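Local coordinates for protein ATP phosphoribosyltransferase regulatory subunit (Bacillus halodurans, PDB 3OD1) that probably works with the HisG subunit in the first step of histidine biosynthesis and may allow feedback regulation of ATP phosphoribosyltransferase activity by histidine, at residues 190-195 / 270-275. Residues are numbered along the deposited sequence; the frame is centred on the assembly and turned at random.
Sequences RFLYEK and TLVLHM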
loop_
_atom_site.group_PDB
_atom_site.type_symbol
_atom_site.label_atom_id
_atom_site.label_comp_id
_atom_site.label_asym_id
_atom_site.label_seq_id
_atom_site.Cartn_x
_atom_site.Cartn_y
_atom_site.Cartn_z
ATOM N N ARG B 190 3.397 -33.884 11.929
ATOM C CA ARG B 190 3.529 -32.794 12.887
ATOM C C ARG B 190 4.992 -32.577 13.274
ATOM O O ARG B 190 5.458 -31.438 13.344
ATOM C CB ARG B 190 2.697 -33.092 14.128
ATOM C CG ARG B 190 2.959 -32.151 15.285
ATOM C CD ARG B 190 2.254 -30.859 15.060
ATOM N NE ARG B 190 0.849 -31.084 14.748
ATOM C CZ ARG B 190 -0.002 -30.109 14.449
ATOM N NH1 ARG B 190 0.426 -28.848 14.423
ATOM N NH2 ARG B 190 -1.271 -30.397 14.176
ATOM N N PHE B 191 5.720 -33.669 13.509
ATOM C CA PHE B 191 7.153 -33.561 13.797
ATOM C C PHE B 191 7.895 -32.856 12.658
ATOM O O PHE B 191 8.745 -32.000 12.902
ATOM C CB PHE B 191 7.780 -34.928 14.075
ATOM C CG PHE B 191 7.412 -35.501 15.413
ATOM C CD1 PHE B 191 7.923 -34.953 16.577
ATOM C CD2 PHE B 191 6.551 -36.584 15.508
ATOM C CE1 PHE B 191 7.586 -35.475 17.814
ATOM C CE2 PHE B 191 6.206 -37.116 16.746
ATOM C CZ PHE B 191 6.722 -36.560 17.898
ATOM N N LEU B 192 7.566 -33.220 11.422
ATOM C CA LEU B 192 8.199 -32.616 10.246
ATOM C C LEU B 192 7.819 -31.149 10.126
ATOM O O LEU B 192 8.664 -30.292 9.876
ATOM C CB LEU B 192 7.801 -33.361 8.967
ATOM C CG LEU B 192 8.212 -34.839 8.911
ATOM C CD1 LEU B 192 7.525 -35.563 7.758
ATOM C CD2 LEU B 192 9.730 -34.965 8.807
ATOM N N TYR B 193 6.537 -30.870 10.303
ATOM C CA TYR B 193 6.033 -29.509 10.239
ATOM C C TYR B 193 6.781 -28.597 11.212
ATOM O O TYR B 193 7.107 -27.447 10.895
ATOM C CB TYR B 193 4.539 -29.526 10.554
ATOM C CG TYR B 193 3.908 -28.169 10.691
ATOM C CD1 TYR B 193 3.779 -27.326 9.593
ATOM C CD2 TYR B 193 3.409 -27.741 11.917
ATOM C CE1 TYR B 193 3.183 -26.076 9.720
ATOM C CE2 TYR B 193 2.817 -26.507 12.057
ATOM C CZ TYR B 193 2.707 -25.673 10.960
ATOM O OH TYR B 193 2.110 -24.442 11.111
ATOM N N GLU B 194 7.072 -29.118 12.397
ATOM C CA GLU B 194 7.768 -28.333 13.406
ATOM C C GLU B 194 9.277 -28.531 13.314
ATOM O O GLU B 194 10.030 -28.031 14.151
ATOM C CB GLU B 194 7.251 -28.696 14.796
ATOM C CG GLU B 194 5.795 -28.313 14.993
ATOM C CD GLU B 194 5.180 -28.975 16.199
ATOM O OE1 GLU B 194 5.926 -29.637 16.949
ATOM O OE2 GLU B 194 3.952 -28.834 16.394
ATOM N N LYS B 195 9.703 -29.261 12.285
ATOM C CA LYS B 195 11.123 -29.515 12.027
ATOM C C LYS B 195 11.831 -30.121 13.236
ATOM O O LYS B 195 13.011 -29.871 13.486
ATOM C CB LYS B 195 11.817 -28.245 11.527
ATOM C CG LYS B 195 11.149 -27.708 10.273
ATOM C CD LYS B 195 11.818 -26.467 9.765
ATOM C CE LYS B 195 10.959 -25.785 8.714
ATOM N NZ LYS B 195 10.744 -26.627 7.515
ATOM N N THR B 270 11.712 -33.382 3.396
ATOM C CA THR B 270 11.142 -33.331 4.744
ATOM C C THR B 270 10.210 -32.124 4.889
ATOM O O THR B 270 9.542 -31.955 5.910
ATOM C CB THR B 270 12.221 -33.260 5.842
ATOM O OG1 THR B 270 12.803 -31.958 5.860
ATOM C CG2 THR B 270 13.300 -34.316 5.599
ATOM N N LEU B 271 10.158 -31.299 3.850
ATOM C CA LEU B 271 9.469 -30.014 3.943
ATOM C C LEU B 271 7.960 -30.186 4.053
ATOM O O LEU B 271 7.326 -30.740 3.159
ATOM C CB LEU B 271 9.816 -29.140 2.735
ATOM C CG LEU B 271 9.298 -27.700 2.755
ATOM C CD1 LEU B 271 9.951 -26.897 3.886
ATOM C CD2 LEU B 271 9.543 -27.041 1.410
ATOM N N VAL B 272 7.398 -29.720 5.164
ATOM C CA VAL B 272 5.956 -29.675 5.356
ATOM C C VAL B 272 5.590 -28.240 5.734
ATOM O O VAL B 272 5.934 -27.773 6.823
ATOM C CB VAL B 272 5.506 -30.623 6.489
ATOM C CG1 VAL B 272 4.015 -30.403 6.832
ATOM C CG2 VAL B 272 5.789 -32.090 6.128
ATOM N N LEU B 273 4.918 -27.522 4.838
ATOM C CA LEU B 273 4.665 -26.094 5.071
ATOM C C LEU B 273 3.388 -25.870 5.875
ATOM O O LEU B 273 3.157 -24.792 6.411
ATOM C CB LEU B 273 4.599 -25.321 3.741
ATOM C CG LEU B 273 5.876 -25.078 2.911
ATOM C CD1 LEU B 273 5.553 -24.256 1.666
ATOM C CD2 LEU B 273 6.942 -24.362 3.723
ATOM N N HIS B 274 2.562 -26.906 5.965
ATOM C CA HIS B 274 1.233 -26.772 6.531
ATOM C C HIS B 274 0.687 -28.180 6.724
ATOM O O HIS B 274 1.061 -29.097 5.992
ATOM C CB HIS B 274 0.353 -25.968 5.566
ATOM C CG HIS B 274 -0.884 -25.402 6.191
ATOM N ND1 HIS B 274 -1.984 -26.175 6.491
ATOM C CD2 HIS B 274 -1.205 -24.134 6.548
ATOM C CE1 HIS B 274 -2.926 -25.412 7.019
ATOM N NE2 HIS B 274 -2.478 -24.170 7.067
HETATM N N MSE B 275 -0.185 -28.373 7.704
HETATM C CA MSE B 275 -0.727 -29.710 7.933
HETATM C C MSE B 275 -1.706 -30.178 6.851
HETATM O O MSE B 275 -1.873 -31.386 6.657
HETATM C CB MSE B 275 -1.348 -29.827 9.333
HETATM C CG MSE B 275 -0.339 -29.678 10.473
HETATM SE SE MSE B 275 0.954 -31.147 10.525
HETATM C CE MSE B 275 -0.249 -32.584 11.116
HETATM O O HOH W 1 8.695 -28.606 7.544
HETATM O O HOH W 2 12.274 -28.991 6.582
#
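Y193 and the selenomethionine M275 form the centre of a contact in which a loop passes one side of the last turn of a helix. The Y193 ring leaves the helix with CG anti to the backbone N (chi1 173°) and turns an edge to the loop, where CD1 lies 3.5 Å from V272 O and CE1 equally close to L273 O. M275 CG sits over one face of this ring, while SE stands 4.8 Å from its centroid, 37° off the normal, an oblique Met-aromatic contact. The bend at chi2 (-66°) sets SE 3.9 Å from R190 CA, and the next bend carries CE toward R190 NH2. R190, itself bent, crosses M275 at about a right angle; M275 CG lies over one guanidinium face, 3.7 Å above its plane and displaced toward the rim. The two methyls of V272 go to successive helix residues, CG1 to Y193 CB and CG2 to L192 CB (3.7 Å). An alanine at Y193 would probably leave M275 CG without its aromatic cover and open a gap beside the V272 and L273 carbonyls.

No direct hydrogen bond joins the segments; water does so instead. One water accepts from K195 NZ and V272 N and donates to L192 O at 2.9 Å; a second links NZ to T270 OG1, also hydrogen-bonded to D268 and Y197. K195, at positive phi, is the C-prime residue of a Schellman motif (K195 N to L192 O, N196 N to F191 O). In this class-II aminoacyl-tRNA synthetase relative, apolar side chains and bridging waters thus join a Schellman-capped helix end to the loop following strand 265-268 of the large mixed sheet.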